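Cysteine desulfurase (Stenotrophomonas maltophilia, PDB 6WCI) probably removes sulfur from L-cysteine to yield L-alanine, using pyridoxal 5'-phosphate as cofactor and passing the sulfur to a carrier. Local coordinates at residues F100-T114 with V230-T243. Numbering follows the deposited sequence.
Sequences FLNVRPSDLVLCSGT and VDVAAIGCDFYAIT
Asp-231 OD1 is gripped by two N-H donors that reach it from opposite faces of the carboxylate: Asn-102 ND2, 3.0 Å from Asp-231 OD1, and the backbone N of Ala-234. The second bond makes Asp-231 the N-cap of the short, weakly bonded helix at about 232-235, its CG anti to the backbone N (chi1 178°). Asn-102 suits its place twice, since it tolerates the positive phi of the Schellman motif ending helix 81-101 and brings a straight N-H (164°) to the cap. Beside it, Val-232 N donates to Leu-101 O at 2.9 Å, while a water joins Phe-100 O to Val-230 N.

Next to these polar links the contact is apolar. Leu-101 CB runs alongside Val-232 CG2 (3.7 Å), and Leu-101 CD1 meets Ile-242 CD1 tip to tip at 4.0 Å. Val-103 CG1 presses on Val-232 CB, and Trp-257 touches both valines from strand 254-258, which separates strands 108-111 and 239-243 in the mixed seven-stranded sheet of this PLP-dependent aminotransferase fold.

Gly-113, at the N-cap position of helix 114-126, has a phi (154°) at which a side chain would jam against the preceding carbonyl O. Thr-114 OG1 bonds Ser-222. The Thr-243 hydroxyl can accept weakly from Thr-114 N while bonding phosphate oxygen OP1 of modified Lys-246, and so probably helps hold the phosphate near that helix start.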
loop_
_atom_site.group_PDB
_atom_site.type_symbol
_atom_site.label_atom_id
_atom_site.label_comp_id
_atom_site.label_asym_id
_atom_site.label_seq_id
_atom_site.Cartn_x
_atom_site.Cartn_y
_atom_site.Cartn_z
ATOM N N PHE B 100 8.691 -7.629 -17.814
ATOM C CA PHE B 100 8.966 -8.801 -16.990
ATOM C C PHE B 100 7.893 -9.874 -17.156
ATOM O O PHE B 100 8.202 -11.067 -17.245
ATOM C CB PHE B 100 9.067 -8.338 -15.537
ATOM C CG PHE B 100 9.432 -9.408 -14.573
ATOM C CD1 PHE B 100 10.696 -9.970 -14.588
ATOM C CD2 PHE B 100 8.530 -9.816 -13.605
ATOM C CE1 PHE B 100 11.039 -10.938 -13.676
ATOM C CE2 PHE B 100 8.877 -10.795 -12.694
ATOM C CZ PHE B 100 10.125 -11.340 -12.727
ATOM N N LEU B 101 6.631 -9.468 -17.206
ATOM C CA LEU B 101 5.496 -10.372 -17.339
ATOM C C LEU B 101 5.063 -10.581 -18.781
ATOM O O LEU B 101 4.168 -11.393 -19.027
ATOM C CB LEU B 101 4.312 -9.836 -16.529
ATOM C CG LEU B 101 4.653 -9.403 -15.107
ATOM C CD1 LEU B 101 3.523 -8.558 -14.548
ATOM C CD2 LEU B 101 4.901 -10.622 -14.245
ATOM N N ASN B 102 5.678 -9.867 -19.728
ATOM C CA ASN B 102 5.310 -9.892 -21.149
ATOM C C ASN B 102 3.850 -9.481 -21.360
ATOM O O ASN B 102 3.099 -10.129 -22.092
ATOM C CB ASN B 102 5.587 -11.258 -21.784
ATOM C CG ASN B 102 5.618 -11.193 -23.300
ATOM O OD1 ASN B 102 6.123 -10.232 -23.877
ATOM N ND2 ASN B 102 5.065 -12.207 -23.951
ATOM N N VAL B 103 3.452 -8.382 -20.714
ATOM C CA VAL B 103 2.112 -7.823 -20.852
ATOM C C VAL B 103 2.226 -6.340 -21.178
ATOM O O VAL B 103 3.286 -5.728 -21.046
ATOM C CB VAL B 103 1.251 -8.011 -19.586
ATOM C CG1 VAL B 103 1.184 -9.475 -19.189
ATOM C CG2 VAL B 103 1.777 -7.140 -18.446
ATOM N N ARG B 104 1.109 -5.761 -21.594
ATOM C CA ARG B 104 1.154 -4.324 -21.827
ATOM C C ARG B 104 1.004 -3.581 -20.504
ATOM O O ARG B 104 0.234 -4.004 -19.635
ATOM C CB ARG B 104 0.065 -3.891 -22.808
ATOM C CG ARG B 104 0.191 -4.557 -24.169
ATOM C CD ARG B 104 -0.767 -3.967 -25.174
ATOM N NE ARG B 104 -0.624 -2.517 -25.272
ATOM C CZ ARG B 104 -1.124 -1.784 -26.264
ATOM N NH1 ARG B 104 -0.947 -0.464 -26.272
ATOM N NH2 ARG B 104 -1.790 -2.367 -27.254
ATOM N N PRO B 105 1.756 -2.494 -20.312
ATOM C CA PRO B 105 1.657 -1.766 -19.039
ATOM C C PRO B 105 0.290 -1.144 -18.821
ATOM O O PRO B 105 -0.128 -0.971 -17.670
ATOM C CB PRO B 105 2.767 -0.714 -19.153
ATOM C CG PRO B 105 3.031 -0.574 -20.617
ATOM C CD PRO B 105 2.739 -1.900 -21.233
ATOM N N SER B 106 -0.431 -0.830 -19.898
ATOM C CA SER B 106 -1.780 -0.285 -19.782
ATOM C C SER B 106 -2.749 -1.253 -19.111
ATOM O O SER B 106 -3.781 -0.819 -18.587
ATOM C CB SER B 106 -2.301 0.089 -21.172
ATOM O OG SER B 106 -3.223 1.156 -21.103
ATOM N N ASP B 107 -2.453 -2.554 -19.130
ATOM C CA ASP B 107 -3.299 -3.565 -18.518
ATOM C C ASP B 107 -2.769 -4.043 -17.175
ATOM O O ASP B 107 -3.214 -5.084 -16.678
ATOM C CB ASP B 107 -3.458 -4.766 -19.454
ATOM C CG ASP B 107 -3.947 -4.378 -20.840
ATOM O OD1 ASP B 107 -4.581 -3.304 -20.985
ATOM O OD2 ASP B 107 -3.699 -5.159 -21.785
ATOM N N LEU B 108 -1.830 -3.319 -16.580
ATOM C CA LEU B 108 -1.167 -3.736 -15.350
ATOM C C LEU B 108 -1.489 -2.726 -14.256
ATOM O O LEU B 108 -1.041 -1.572 -14.312
ATOM C CB LEU B 108 0.340 -3.857 -15.568
ATOM C CG LEU B 108 1.173 -4.546 -14.498
ATOM C CD1 LEU B 108 0.761 -6.016 -14.351
ATOM C CD2 LEU B 108 2.647 -4.422 -14.849
ATOM N N VAL B 109 -2.254 -3.164 -13.266
ATOM C CA VAL B 109 -2.651 -2.323 -12.145
ATOM C C VAL B 109 -1.670 -2.543 -11.004
ATOM O O VAL B 109 -1.463 -3.680 -10.569
ATOM C CB VAL B 109 -4.088 -2.650 -11.707
ATOM C CG1 VAL B 109 -4.506 -1.763 -10.540
ATOM C CG2 VAL B 109 -5.058 -2.503 -12.888
ATOM N N LEU B 110 -1.067 -1.457 -10.515
ATOM C CA LEU B 110 -0.108 -1.519 -9.418
ATOM C C LEU B 110 -0.845 -1.368 -8.090
ATOM O O LEU B 110 -1.709 -0.498 -7.956
ATOM C CB LEU B 110 0.951 -0.422 -9.572
ATOM C CG LEU B 110 1.699 -0.380 -10.915
ATOM C CD1 LEU B 110 2.636 0.804 -11.008
ATOM C CD2 LEU B 110 2.481 -1.680 -11.132
ATOM N N CYS B 111 -0.514 -2.220 -7.118
ATOM C CA CYS B 111 -1.187 -2.206 -5.823
ATOM C C CYS B 111 -0.219 -2.729 -4.753
ATOM O O CYS B 111 0.963 -2.952 -5.019
ATOM C CB CYS B 111 -2.484 -3.013 -5.904
ATOM S SG CYS B 111 -2.212 -4.706 -6.482
ATOM N N SER B 112 -0.719 -2.918 -3.533
ATOM C CA SER B 112 0.141 -3.125 -2.374
ATOM C C SER B 112 0.555 -4.578 -2.166
ATOM O O SER B 112 1.239 -4.863 -1.180
ATOM C CB SER B 112 -0.546 -2.608 -1.107
ATOM O OG SER B 112 -1.756 -3.298 -0.881
ATOM N N GLY B 113 0.173 -5.478 -3.058
ATOM C CA GLY B 113 0.521 -6.884 -2.950
ATOM C C GLY B 113 -0.500 -7.754 -3.656
ATOM O O GLY B 113 -1.518 -7.286 -4.168
ATOM N N THR B 114 -0.204 -9.055 -3.683
ATOM C CA THR B 114 -1.144 -10.016 -4.253
ATOM C C THR B 114 -2.500 -9.918 -3.579
ATOM O O THR B 114 -3.542 -9.975 -4.247
ATOM C CB THR B 114 -0.595 -11.435 -4.108
ATOM O OG1 THR B 114 0.374 -11.684 -5.134
ATOM C CG2 THR B 114 -1.721 -12.474 -4.200
ATOM N N VAL B 230 7.698 -16.196 -16.378
ATOM C CA VAL B 230 6.270 -16.248 -16.633
ATOM C C VAL B 230 5.963 -15.275 -17.759
ATOM O O VAL B 230 6.225 -14.070 -17.643
ATOM C CB VAL B 230 5.435 -15.934 -15.380
ATOM C CG1 VAL B 230 3.956 -16.120 -15.690
ATOM C CG2 VAL B 230 5.842 -16.841 -14.229
ATOM N N ASP B 231 5.458 -15.816 -18.864
ATOM C CA ASP B 231 4.810 -15.052 -19.924
ATOM C C ASP B 231 3.330 -15.036 -19.572
ATOM O O ASP B 231 2.581 -15.955 -19.910
ATOM C CB ASP B 231 5.084 -15.697 -21.280
ATOM C CG ASP B 231 4.391 -14.988 -22.433
ATOM O OD1 ASP B 231 3.501 -14.146 -22.196
ATOM O OD2 ASP B 231 4.743 -15.282 -23.597
ATOM N N VAL B 232 2.899 -13.978 -18.874
ATOM C CA VAL B 232 1.527 -13.948 -18.371
ATOM C C VAL B 232 0.528 -14.009 -19.525
ATOM O O VAL B 232 -0.513 -14.670 -19.429
ATOM C CB VAL B 232 1.290 -12.707 -17.487
ATOM C CG1 VAL B 232 -0.174 -12.584 -17.135
ATOM C CG2 VAL B 232 2.121 -12.781 -16.215
ATOM N N ALA B 233 0.827 -13.323 -20.632
ATOM C CA ALA B 233 -0.133 -13.245 -21.729
ATOM C C ALA B 233 -0.352 -14.607 -22.365
ATOM O O ALA B 233 -1.473 -14.933 -22.768
ATOM C CB ALA B 233 0.335 -12.240 -22.780
ATOM N N ALA B 234 0.706 -15.412 -22.462
ATOM C CA ALA B 234 0.593 -16.738 -23.055
ATOM C C ALA B 234 -0.136 -17.721 -22.154
ATOM O O ALA B 234 -0.441 -18.833 -22.599
ATOM C CB ALA B 234 1.982 -17.281 -23.399
ATOM N N ILE B 235 -0.406 -17.356 -20.903
ATOM C CA ILE B 235 -1.157 -18.262 -20.043
ATOM C C ILE B 235 -2.610 -18.331 -20.493
ATOM O O ILE B 235 -3.234 -19.395 -20.454
ATOM C CB ILE B 235 -1.033 -17.836 -18.567
ATOM C CG1 ILE B 235 0.431 -17.881 -18.116
ATOM C CG2 ILE B 235 -1.859 -18.751 -17.679
ATOM C CD1 ILE B 235 0.622 -17.604 -16.637
ATOM N N GLY B 236 -3.168 -17.211 -20.947
ATOM C CA GLY B 236 -4.558 -17.196 -21.350
ATOM C C GLY B 236 -5.530 -17.119 -20.197
ATOM O O GLY B 236 -6.670 -17.576 -20.326
ATOM N N CYS B 237 -5.108 -16.572 -19.063
ATOM C CA CYS B 237 -5.987 -16.387 -17.920
ATOM C C CYS B 237 -6.703 -15.043 -18.034
ATOM O O CYS B 237 -6.370 -14.212 -18.881
ATOM C CB CYS B 237 -5.193 -16.476 -16.616
ATOM S SG CYS B 237 -3.822 -15.271 -16.458
ATOM N N ASP B 238 -7.710 -14.836 -17.178
ATOM C CA ASP B 238 -8.405 -13.549 -17.131
ATOM C C ASP B 238 -7.757 -12.537 -16.185
ATOM O O ASP B 238 -7.884 -11.325 -16.407
ATOM C CB ASP B 238 -9.863 -13.753 -16.715
ATOM C CG ASP B 238 -10.616 -14.636 -17.684
ATOM O OD1 ASP B 238 -10.975 -14.138 -18.773
ATOM O OD2 ASP B 238 -10.802 -15.839 -17.366
ATOM N N PHE B 239 -7.097 -13.006 -15.129
ATOM C CA PHE B 239 -6.503 -12.161 -14.096
ATOM C C PHE B 239 -5.290 -12.880 -13.528
ATOM O O PHE B 239 -5.387 -14.061 -13.214
ATOM C CB PHE B 239 -7.454 -11.904 -12.925
ATOM C CG PHE B 239 -8.730 -11.204 -13.294
ATOM C CD1 PHE B 239 -8.797 -9.815 -13.304
ATOM C CD2 PHE B 239 -9.870 -11.927 -13.572
ATOM C CE1 PHE B 239 -9.986 -9.167 -13.626
ATOM C CE2 PHE B 239 -11.059 -11.291 -13.889
ATOM C CZ PHE B 239 -11.117 -9.904 -13.916
ATOM N N TYR B 240 -4.189 -12.145 -13.311
ATOM C CA TYR B 240 -2.957 -12.705 -12.761
ATOM C C TYR B 240 -2.374 -11.731 -11.741
ATOM O O TYR B 240 -2.180 -10.551 -12.051
ATOM C CB TYR B 240 -1.953 -12.989 -13.885
ATOM C CG TYR B 240 -0.762 -13.856 -13.512
ATOM C CD1 TYR B 240 0.361 -13.313 -12.907
ATOM C CD2 TYR B 240 -0.757 -15.216 -13.800
ATOM C CE1 TYR B 240 1.468 -14.120 -12.587
ATOM C CE2 TYR B 240 0.331 -16.019 -13.487
ATOM C CZ TYR B 240 1.434 -15.472 -12.880
ATOM O OH TYR B 240 2.506 -16.293 -12.574
ATOM N N ALA B 241 -2.120 -12.218 -10.524
ATOM C CA ALA B 241 -1.705 -11.395 -9.390
ATOM C C ALA B 241 -0.293 -11.758 -8.928
ATOM O O ALA B 241 0.029 -12.937 -8.772
ATOM C CB ALA B 241 -2.681 -11.574 -8.224
ATOM N N ILE B 242 0.541 -10.746 -8.668
ATOM C CA ILE B 242 1.893 -10.961 -8.158
ATOM C C ILE B 242 2.129 -10.035 -6.973
ATOM O O ILE B 242 1.377 -9.089 -6.735
ATOM C CB ILE B 242 2.980 -10.732 -9.230
ATOM C CG1 ILE B 242 2.918 -9.296 -9.738
ATOM C CG2 ILE B 242 2.823 -11.724 -10.376
ATOM C CD1 ILE B 242 4.105 -8.875 -10.591
ATOM N N THR B 243 3.189 -10.319 -6.215
ATOM C CA THR B 243 3.500 -9.488 -5.064
ATOM C C THR B 243 4.989 -9.155 -5.037
ATOM O O THR B 243 5.844 -10.001 -5.312
ATOM C CB THR B 243 3.008 -10.142 -3.751
ATOM O OG1 THR B 243 2.957 -9.153 -2.713
ATOM C CG2 THR B 243 3.887 -11.301 -3.320
HETATM O O HOH W 1 8.842 -13.566 -16.051
#